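Local coordinates for protein alpha-Amylase (Thermotoga maritima, PDB 2B5D) that is an alpha-amylase of glycoside hydrolase family 57, a carbohydrate-active enzyme built on a mainly parallel beta-sheet core wrapped by helices, at residues Val316-Glu328 / Phe363-Leu377. Sequence-based numbering, arbitrary orientation.
Sequences VEEHARDFLHKKE and FLKRFFELVNESKDL
Arg366 reaches from helix 360-373 to Glu317 on helix 309-338. Its CB rests on the Ala320 methyl, with 4.0 Å from Arg366 CB to Ala320 CB. CG lies near Val316 CG2 and CD passes beside the Glu317 carboxylate. Bends at chi2 (-54°) and chi3 (-67°) fold the chain so that the guanidinium meets Glu317 side-on. Arg366 NE and NH1 both grip Glu317 OE2, each at 2.8 Å, and the oxygen lies in the guanidinium plane. NE uses the syn lone pair of that oxygen. Arg366 NH2 makes a salt bridge to Glu369 OE1 of its own helix at 2.6 Å. Arg321 NH1 adds a weak bond to Glu317 OE2.

Behind this network helix segments 316-328 and 363-373 cross at -46° and interlock knobs-into-holes. Ala320 sits among Phe363, Arg366, Phe367 and Leu370. The Phe367 ring edge faces Ala320 O and Leu324 N, and Phe367 CE1 lies 3.5 Å from Phe323 CD2, the two rings oblique. Trp246 meets both Phe323 and Phe363. Phe367 and Val371 touch Ile5 of strand 3-11, and Phe368 touches Ile7, so helix 360-373 lies between the sheet and helix 309-338.

At the other end Leu324 CD1 lies against Leu370 O, and Leu377 CD1 packs on Glu328 CG at 3.7 Å. Ser374 OG accepts from Asp376 N, an ST turn just past the helix. A water donates to Asp376 OD2 and, weakly, to Glu328 OE1; Arg332 pairs with Asp376. Polar clusters thus flank the apolar middle, and the shared Glu317 oxygen probably steadies the arginines while tying the helices together.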
ATOM      1  N   VAL A 316      18.762   8.769 -38.345  1.00 61.24           N
ATOM      2  CA  VAL A 316      17.412   8.952 -38.918  1.00 61.61           C
ATOM      3  C   VAL A 316      17.471   8.840 -40.437  1.00 62.50           C
ATOM      4  O   VAL A 316      16.560   8.268 -41.064  1.00 62.91           O
ATOM      5  CB  VAL A 316      16.539  10.202 -38.401  1.00 61.56           C
ATOM      6  CG1 VAL A 316      17.072  10.828 -37.130  1.00 61.85           C
ATOM      7  CG2 VAL A 316      16.282  11.284 -39.474  1.00 60.57           C
ATOM      8  N   GLU A 317      18.561   9.346 -41.018  1.00 62.22           N
ATOM      9  CA  GLU A 317      18.767   9.298 -42.467  1.00 62.35           C
ATOM     10  C   GLU A 317      18.809   7.845 -42.978  1.00 60.93           C
ATOM     11  O   GLU A 317      18.175   7.512 -43.960  1.00 60.91           O
ATOM     12  CB  GLU A 317      20.025  10.083 -42.853  1.00 62.76           C
ATOM     13  CG  GLU A 317      19.941  10.682 -44.243  1.00 67.11           C
ATOM     14  CD  GLU A 317      18.947  11.832 -44.332  1.00 71.23           C
ATOM     15  OE1 GLU A 317      18.978  12.721 -43.454  1.00 74.10           O
ATOM     16  OE2 GLU A 317      18.130  11.853 -45.280  1.00 74.17           O
ATOM     17  N   GLU A 318      19.518   6.986 -42.269  1.00 59.93           N
ATOM     18  CA  GLU A 318      19.553   5.564 -42.568  1.00 59.48           C
ATOM     19  C   GLU A 318      18.227   4.847 -42.390  1.00 58.66           C
ATOM     20  O   GLU A 318      17.848   4.015 -43.213  1.00 58.03           O
ATOM     21  CB  GLU A 318      20.509   4.858 -41.631  1.00 59.24           C
ATOM     22  CG  GLU A 318      21.969   5.158 -41.860  1.00 62.96           C
ATOM     23  CD  GLU A 318      22.825   4.489 -40.806  1.00 66.37           C
ATOM     24  OE1 GLU A 318      23.954   4.985 -40.561  1.00 66.64           O
ATOM     25  OE2 GLU A 318      22.350   3.465 -40.228  1.00 67.30           O
ATOM     26  N   HIS A 319      17.578   5.109 -41.258  1.00 57.82           N
ATOM     27  CA  HIS A 319      16.325   4.461 -40.916  1.00 56.95           C
ATOM     28  C   HIS A 319      15.228   4.870 -41.890  1.00 55.64           C
ATOM     29  O   HIS A 319      14.466   4.031 -42.348  1.00 54.91           O
ATOM     30  CB  HIS A 319      15.926   4.765 -39.456  1.00 56.72           C
ATOM     31  CG  HIS A 319      16.878   4.200 -38.450  1.00 56.84           C
ATOM     32  ND1 HIS A 319      17.694   3.122 -38.722  1.00 59.48           N
ATOM     33  CD2 HIS A 319      17.157   4.566 -37.178  1.00 55.58           C
ATOM     34  CE1 HIS A 319      18.412   2.830 -37.650  1.00 57.92           C
ATOM     35  NE2 HIS A 319      18.115   3.703 -36.706  1.00 55.78           N
ATOM     36  N   ALA A 320      15.172   6.159 -42.212  1.00 55.29           N
ATOM     37  CA  ALA A 320      14.166   6.670 -43.116  1.00 55.48           C
ATOM     38  C   ALA A 320      14.312   6.063 -44.534  1.00 56.25           C
ATOM     39  O   ALA A 320      13.323   5.878 -45.247  1.00 56.95           O
ATOM     40  CB  ALA A 320      14.204   8.182 -43.143  1.00 55.06           C
ATOM     41  N   ARG A 321      15.537   5.721 -44.932  1.00 56.45           N
ATOM     42  CA  ARG A 321      15.756   5.078 -46.222  1.00 56.53           C
ATOM     43  C   ARG A 321      15.509   3.590 -46.112  1.00 55.01           C
ATOM     44  O   ARG A 321      15.096   2.957 -47.070  1.00 55.15           O
ATOM     45  CB  ARG A 321      17.167   5.356 -46.746  1.00 56.79           C
ATOM     46  CG  ARG A 321      17.391   6.788 -47.223  1.00 59.83           C
ATOM     47  CD  ARG A 321      18.871   7.017 -47.570  1.00 60.24           C
ATOM     48  NE  ARG A 321      19.025   8.098 -48.540  1.00 68.65           N
ATOM     49  CZ  ARG A 321      19.122   9.398 -48.234  1.00 71.82           C
ATOM     50  NH1 ARG A 321      19.084   9.813 -46.967  1.00 72.40           N
ATOM     51  NH2 ARG A 321      19.263  10.293 -49.212  1.00 73.43           N
ATOM     52  N   ASP A 322      15.770   3.012 -44.952  1.00 53.52           N
ATOM     53  CA  ASP A 322      15.368   1.636 -44.744  1.00 53.06           C
ATOM     54  C   ASP A 322      13.838   1.502 -44.923  1.00 53.01           C
ATOM     55  O   ASP A 322      13.349   0.654 -45.667  1.00 53.15           O
ATOM     56  CB  ASP A 322      15.754   1.160 -43.354  1.00 51.83           C
ATOM     57  CG  ASP A 322      15.729  -0.320 -43.243  1.00 54.06           C
ATOM     58  OD1 ASP A 322      16.555  -0.946 -43.913  1.00 58.30           O
ATOM     59  OD2 ASP A 322      14.922  -0.895 -42.493  1.00 55.94           O
ATOM     60  N   PHE A 323      13.094   2.335 -44.215  1.00 53.02           N
ATOM     61  CA  PHE A 323      11.669   2.231 -44.247  1.00 53.47           C
ATOM     62  C   PHE A 323      11.103   2.500 -45.654  1.00 53.35           C
ATOM     63  O   PHE A 323      10.299   1.688 -46.146  1.00 52.00           O
ATOM     64  CB  PHE A 323      11.001   3.097 -43.169  1.00 53.05           C
ATOM     65  CG  PHE A 323       9.634   2.598 -42.786  1.00 52.06           C
ATOM     66  CD1 PHE A 323       9.477   1.295 -42.334  1.00 48.85           C
ATOM     67  CD2 PHE A 323       8.517   3.424 -42.901  1.00 50.10           C
ATOM     68  CE1 PHE A 323       8.238   0.826 -42.026  1.00 50.20           C
ATOM     69  CE2 PHE A 323       7.266   2.966 -42.577  1.00 48.11           C
ATOM     70  CZ  PHE A 323       7.117   1.670 -42.128  1.00 49.34           C
ATOM     71  N   LEU A 324      11.562   3.594 -46.281  1.00 53.54           N
ATOM     72  CA  LEU A 324      11.305   3.869 -47.699  1.00 54.44           C
ATOM     73  C   LEU A 324      11.511   2.664 -48.613  1.00 55.41           C
ATOM     74  O   LEU A 324      10.583   2.270 -49.350  1.00 57.01           O
ATOM     75  CB  LEU A 324      12.175   5.007 -48.202  1.00 54.45           C
ATOM     76  CG  LEU A 324      12.084   5.330 -49.702  1.00 55.04           C
ATOM     77  CD1 LEU A 324      10.912   6.249 -50.050  1.00 56.47           C
ATOM     78  CD2 LEU A 324      13.407   5.944 -50.185  1.00 53.12           C
ATOM     79  N   HIS A 325      12.699   2.053 -48.561  1.00 54.70           N
ATOM     80  CA  HIS A 325      12.980   0.908 -49.402  1.00 54.30           C
ATOM     81  C   HIS A 325      12.060  -0.243 -49.080  1.00 52.71           C
ATOM     82  O   HIS A 325      11.577  -0.905 -49.975  1.00 52.86           O
ATOM     83  CB  HIS A 325      14.499   0.532 -49.432  1.00 54.97           C
ATOM     84  CG  HIS A 325      15.374   1.682 -49.856  1.00 58.93           C
ATOM     85  ND1 HIS A 325      16.669   1.856 -49.406  1.00 61.80           N
ATOM     86  CD2 HIS A 325      15.100   2.766 -50.629  1.00 60.27           C
ATOM     87  CE1 HIS A 325      17.158   2.985 -49.893  1.00 60.95           C
ATOM     88  NE2 HIS A 325      16.224   3.559 -50.635  1.00 61.09           N
ATOM     89  N   LYS A 326      11.790  -0.493 -47.814  1.00 51.88           N
ATOM     90  CA  LYS A 326      10.753  -1.504 -47.472  1.00 50.69           C
ATOM     91  C   LYS A 326       9.329  -1.219 -48.038  1.00 49.46           C
ATOM     92  O   LYS A 326       8.641  -2.137 -48.450  1.00 47.47           O
ATOM     93  CB  LYS A 326      10.693  -1.709 -45.973  1.00 49.85           C
ATOM     94  CG  LYS A 326      11.919  -2.391 -45.494  1.00 51.13           C
ATOM     95  CD  LYS A 326      12.053  -2.392 -43.999  1.00 49.92           C
ATOM     96  CE  LYS A 326      12.638  -3.712 -43.603  1.00 51.44           C
ATOM     97  NZ  LYS A 326      14.119  -3.619 -43.642  1.00 53.72           N
ATOM     98  N   LYS A 327       8.924   0.045 -48.106  1.00 49.63           N
ATOM     99  CA  LYS A 327       7.549   0.365 -48.567  1.00 50.37           C
ATOM    100  C   LYS A 327       7.450   0.324 -50.097  1.00 51.75           C
ATOM    101  O   LYS A 327       6.379   0.017 -50.669  1.00 52.49           O
ATOM    102  CB  LYS A 327       7.081   1.741 -48.051  1.00 49.51           C
ATOM    103  CG  LYS A 327       6.996   1.909 -46.505  1.00 48.65           C
ATOM    104  CD  LYS A 327       6.059   0.908 -45.858  1.00 46.73           C
ATOM    105  CE  LYS A 327       6.789  -0.366 -45.490  1.00 46.32           C
ATOM    106  NZ  LYS A 327       5.969  -1.448 -44.885  1.00 44.09           N
ATOM    107  N   GLU A 328       8.563   0.675 -50.755  1.00 51.78           N
ATOM    108  CA  GLU A 328       8.675   0.607 -52.214  1.00 51.72           C
ATOM    109  C   GLU A 328       8.700  -0.837 -52.634  1.00 50.99           C
ATOM    110  O   GLU A 328       7.974  -1.284 -53.506  1.00 50.85           O
ATOM    111  CB  GLU A 328       9.956   1.278 -52.646  1.00 52.19           C
ATOM    112  CG  GLU A 328       9.889   2.794 -52.491  1.00 53.53           C
ATOM    113  CD  GLU A 328      11.109   3.489 -53.026  1.00 55.44           C
ATOM    114  OE1 GLU A 328      10.977   4.652 -53.495  1.00 58.01           O
ATOM    115  OE2 GLU A 328      12.197   2.874 -52.989  1.00 54.29           O
ATOM    116  N   PHE A 363      12.561  11.868 -38.210  1.00 53.78           N
ATOM    117  CA  PHE A 363      12.279  10.684 -39.033  1.00 53.01           C
ATOM    118  C   PHE A 363      11.027  10.864 -39.936  1.00 53.51           C
ATOM    119  O   PHE A 363      11.071  10.622 -41.151  1.00 52.30           O
ATOM    120  CB  PHE A 363      12.149   9.428 -38.165  1.00 52.09           C
ATOM    121  CG  PHE A 363      11.725   8.202 -38.945  1.00 54.45           C
ATOM    122  CD1 PHE A 363      12.672   7.276 -39.394  1.00 53.56           C
ATOM    123  CD2 PHE A 363      10.362   7.971 -39.243  1.00 53.84           C
ATOM    124  CE1 PHE A 363      12.287   6.146 -40.146  1.00 52.38           C
ATOM    125  CE2 PHE A 363       9.969   6.855 -39.968  1.00 52.55           C
ATOM    126  CZ  PHE A 363      10.930   5.945 -40.440  1.00 53.04           C
ATOM    127  N   LEU A 364       9.922  11.301 -39.335  1.00 53.44           N
ATOM    128  CA  LEU A 364       8.725  11.549 -40.089  1.00 55.15           C
ATOM    129  C   LEU A 364       8.933  12.507 -41.247  1.00 55.60           C
ATOM    130  O   LEU A 364       8.366  12.316 -42.346  1.00 54.58           O
ATOM    131  CB  LEU A 364       7.580  12.022 -39.190  1.00 55.15           C
ATOM    132  CG  LEU A 364       6.470  10.972 -39.139  1.00 58.83           C
ATOM    133  CD1 LEU A 364       5.847  10.865 -40.515  1.00 59.37           C
ATOM    134  CD2 LEU A 364       6.951   9.561 -38.702  1.00 57.27           C
ATOM    135  N   LYS A 365       9.755  13.523 -41.003  1.00 56.14           N
ATOM    136  CA  LYS A 365       9.966  14.569 -41.996  1.00 57.03           C
ATOM    137  C   LYS A 365      10.831  14.038 -43.140  1.00 57.32           C
ATOM    138  O   LYS A 365      10.574  14.312 -44.305  1.00 57.86           O
ATOM    139  CB  LYS A 365      10.623  15.792 -41.364  1.00 57.41           C
ATOM    140  CG  LYS A 365      10.736  16.987 -42.316  1.00 58.70           C
ATOM    141  CD  LYS A 365      11.952  17.805 -41.945  1.00 63.72           C
ATOM    142  CE  LYS A 365      11.947  19.140 -42.656  1.00 67.15           C
ATOM    143  NZ  LYS A 365      13.191  19.858 -42.295  1.00 66.86           N
ATOM    144  N   ARG A 366      11.844  13.263 -42.798  1.00 57.09           N
ATOM    145  CA  ARG A 366      12.723  12.723 -43.796  1.00 57.50           C
ATOM    146  C   ARG A 366      12.017  11.671 -44.615  1.00 56.60           C
ATOM    147  O   ARG A 366      12.251  11.589 -45.814  1.00 56.80           O
ATOM    148  CB  ARG A 366      14.041  12.209 -43.181  1.00 57.36           C
ATOM    149  CG  ARG A 366      14.983  13.373 -42.818  1.00 61.02           C
ATOM    150  CD  ARG A 366      15.269  14.350 -44.021  1.00 61.07           C
ATOM    151  NE  ARG A 366      16.035  13.657 -45.064  1.00 61.95           N
ATOM    152  CZ  ARG A 366      15.753  13.675 -46.361  1.00 62.00           C
ATOM    153  NH1 ARG A 366      16.515  12.990 -47.203  1.00 61.14           N
ATOM    154  NH2 ARG A 366      14.725  14.388 -46.822  1.00 62.73           N
ATOM    155  N   PHE A 367      11.157  10.883 -43.971  1.00 56.00           N
ATOM    156  CA  PHE A 367      10.408   9.848 -44.675  1.00 55.45           C
ATOM    157  C   PHE A 367       9.424  10.479 -45.636  1.00 56.03           C
ATOM    158  O   PHE A 367       9.263   9.989 -46.733  1.00 56.74           O
ATOM    159  CB  PHE A 367       9.703   8.907 -43.709  1.00 54.59           C
ATOM    160  CG  PHE A 367       8.904   7.836 -44.378  1.00 52.82           C
ATOM    161  CD1 PHE A 367       9.533   6.735 -44.934  1.00 50.25           C
ATOM    162  CD2 PHE A 367       7.503   7.909 -44.417  1.00 49.03           C
ATOM    163  CE1 PHE A 367       8.785   5.702 -45.558  1.00 50.58           C
ATOM    164  CE2 PHE A 367       6.742   6.894 -45.025  1.00 48.85           C
ATOM    165  CZ  PHE A 367       7.383   5.784 -45.610  1.00 51.53           C
ATOM    166  N   PHE A 368       8.786  11.576 -45.239  1.00 56.76           N
ATOM    167  CA  PHE A 368       7.869  12.260 -46.143  1.00 57.83           C
ATOM    168  C   PHE A 368       8.606  12.781 -47.364  1.00 58.42           C
ATOM    169  O   PHE A 368       8.156  12.564 -48.493  1.00 59.17           O
ATOM    170  CB  PHE A 368       7.110  13.394 -45.452  1.00 57.53           C
ATOM    171  CG  PHE A 368       6.031  12.928 -44.510  1.00 58.86           C
ATOM    172  CD1 PHE A 368       5.626  11.589 -44.480  1.00 58.21           C
ATOM    173  CD2 PHE A 368       5.387  13.838 -43.677  1.00 59.98           C
ATOM    174  CE1 PHE A 368       4.624  11.172 -43.633  1.00 60.63           C
ATOM    175  CE2 PHE A 368       4.366  13.429 -42.827  1.00 60.70           C
ATOM    176  CZ  PHE A 368       3.984  12.098 -42.806  1.00 60.42           C
ATOM    177  N   GLU A 369       9.741  13.436 -47.140  1.00 58.68           N
ATOM    178  CA  GLU A 369      10.511  14.028 -48.236  1.00 59.78           C
ATOM    179  C   GLU A 369      11.000  12.965 -49.211  1.00 59.38           C
ATOM    180  O   GLU A 369      10.992  13.172 -50.421  1.00 60.12           O
ATOM    181  CB  GLU A 369      11.665  14.899 -47.711  1.00 59.47           C
ATOM    182  CG  GLU A 369      11.185  16.144 -46.975  1.00 59.50           C
ATOM    183  CD  GLU A 369      12.294  16.948 -46.290  1.00 61.48           C
ATOM    184  OE1 GLU A 369      13.366  16.381 -45.909  1.00 62.61           O
ATOM    185  OE2 GLU A 369      12.082  18.178 -46.139  1.00 65.67           O
ATOM    186  N   LEU A 370      11.401  11.820 -48.670  1.00 59.51           N
ATOM    187  CA  LEU A 370      11.817  10.676 -49.465  1.00 58.92           C
ATOM    188  C   LEU A 370      10.669  10.093 -50.264  1.00 59.38           C
ATOM    189  O   LEU A 370      10.841   9.790 -51.451  1.00 59.73           O
ATOM    190  CB  LEU A 370      12.414   9.616 -48.559  1.00 58.74           C
ATOM    191  CG  LEU A 370      13.937   9.457 -48.424  1.00 59.99           C
ATOM    192  CD1 LEU A 370      14.766  10.627 -48.968  1.00 61.27           C
ATOM    193  CD2 LEU A 370      14.251   9.176 -46.983  1.00 57.84           C
ATOM    194  N   VAL A 371       9.496   9.925 -49.628  1.00 59.46           N
ATOM    195  CA  VAL A 371       8.311   9.424 -50.341  1.00 58.89           C
ATOM    196  C   VAL A 371       7.917  10.399 -51.428  1.00 58.53           C
ATOM    197  O   VAL A 371       7.587   9.986 -52.530  1.00 59.03           O
ATOM    198  CB  VAL A 371       7.108   9.092 -49.408  1.00 58.95           C
ATOM    199  CG1 VAL A 371       5.831   8.952 -50.206  1.00 58.55           C
ATOM    200  CG2 VAL A 371       7.353   7.793 -48.655  1.00 57.77           C
ATOM    201  N   ASN A 372       7.983  11.684 -51.123  1.00 58.98           N
ATOM    202  CA  ASN A 372       7.741  12.711 -52.110  1.00 60.46           C
ATOM    203  C   ASN A 372       8.628  12.546 -53.382  1.00 61.56           C
ATOM    204  O   ASN A 372       8.131  12.665 -54.495  1.00 62.14           O
ATOM    205  CB  ASN A 372       7.944  14.099 -51.496  1.00 60.14           C
ATOM    206  CG  ASN A 372       6.738  14.595 -50.686  1.00 61.50           C
ATOM    207  OD1 ASN A 372       6.888  15.490 -49.830  1.00 61.73           O
ATOM    208  ND2 ASN A 372       5.554  14.038 -50.940  1.00 57.63           N
ATOM    209  N   GLU A 373       9.921  12.268 -53.210  1.00 62.18           N
ATOM    210  CA  GLU A 373      10.812  12.020 -54.339  1.00 63.05           C
ATOM    211  C   GLU A 373      10.609  10.686 -55.005  1.00 63.10           C
ATOM    212  O   GLU A 373      10.778  10.588 -56.220  1.00 63.58           O
ATOM    213  CB  GLU A 373      12.293  12.185 -53.962  1.00 63.79           C
ATOM    214  CG  GLU A 373      12.692  13.644 -53.671  1.00 66.60           C
ATOM    215  CD  GLU A 373      11.869  14.653 -54.490  1.00 71.00           C
ATOM    216  OE1 GLU A 373      11.986  14.665 -55.747  1.00 70.59           O
ATOM    217  OE2 GLU A 373      11.090  15.426 -53.869  1.00 72.07           O
ATOM    218  N   SER A 374      10.251   9.660 -54.233  1.00 63.03           N
ATOM    219  CA  SER A 374      10.016   8.309 -54.783  1.00 62.50           C
ATOM    220  C   SER A 374       9.110   8.271 -56.012  1.00 63.36           C
ATOM    221  O   SER A 374       8.091   8.949 -56.076  1.00 62.84           O
ATOM    222  CB  SER A 374       9.436   7.368 -53.732  1.00 62.38           C
ATOM    223  OG  SER A 374       9.121   6.105 -54.301  1.00 58.84           O
ATOM    224  N   LYS A 375       9.515   7.449 -56.979  1.00 64.32           N
ATOM    225  CA  LYS A 375       8.737   7.192 -58.173  1.00 64.81           C
ATOM    226  C   LYS A 375       7.809   5.976 -57.975  1.00 63.92           C
ATOM    227  O   LYS A 375       6.990   5.664 -58.837  1.00 64.51           O
ATOM    228  CB  LYS A 375       9.676   7.005 -59.395  1.00 65.94           C
ATOM    229  CG  LYS A 375      10.347   8.314 -59.887  1.00 68.09           C
ATOM    230  CD  LYS A 375       9.324   9.466 -60.092  1.00 72.29           C
ATOM    231  CE  LYS A 375       9.994  10.823 -60.434  1.00 72.67           C
ATOM    232  NZ  LYS A 375      10.482  10.901 -61.855  1.00 75.16           N
ATOM    233  N   ASP A 376       7.939   5.295 -56.845  1.00 62.49           N
ATOM    234  CA  ASP A 376       7.139   4.101 -56.569  1.00 61.14           C
ATOM    235  C   ASP A 376       5.933   4.389 -55.603  1.00 59.61           C
ATOM    236  O   ASP A 376       5.121   3.498 -55.332  1.00 59.68           O
ATOM    237  CB  ASP A 376       8.045   2.992 -55.967  1.00 61.11           C
ATOM    238  CG  ASP A 376       8.961   2.274 -57.025  1.00 64.02           C
ATOM    239  OD1 ASP A 376       8.479   1.877 -58.135  1.00 62.99           O
ATOM    240  OD2 ASP A 376      10.169   2.046 -56.711  1.00 65.58           O
ATOM    241  N   LEU A 377       5.842   5.617 -55.085  1.00 57.19           N
ATOM    242  CA  LEU A 377       5.107   5.892 -53.840  1.00 55.42           C
ATOM    243  C   LEU A 377       4.607   7.305 -53.774  1.00 54.65           C
ATOM    244  O   LEU A 377       5.262   8.245 -54.214  1.00 54.31           O
ATOM    245  CB  LEU A 377       5.955   5.656 -52.574  1.00 54.24           C
ATOM    246  CG  LEU A 377       6.426   4.296 -52.089  1.00 52.77           C
ATOM    247  CD1 LEU A 377       7.136   4.500 -50.787  1.00 53.02           C
ATOM    248  CD2 LEU A 377       5.306   3.282 -51.916  1.00 51.77           C
TER
HETATM  249  O   HOH W   1      11.678   4.290 -56.638  1.00 58.51           O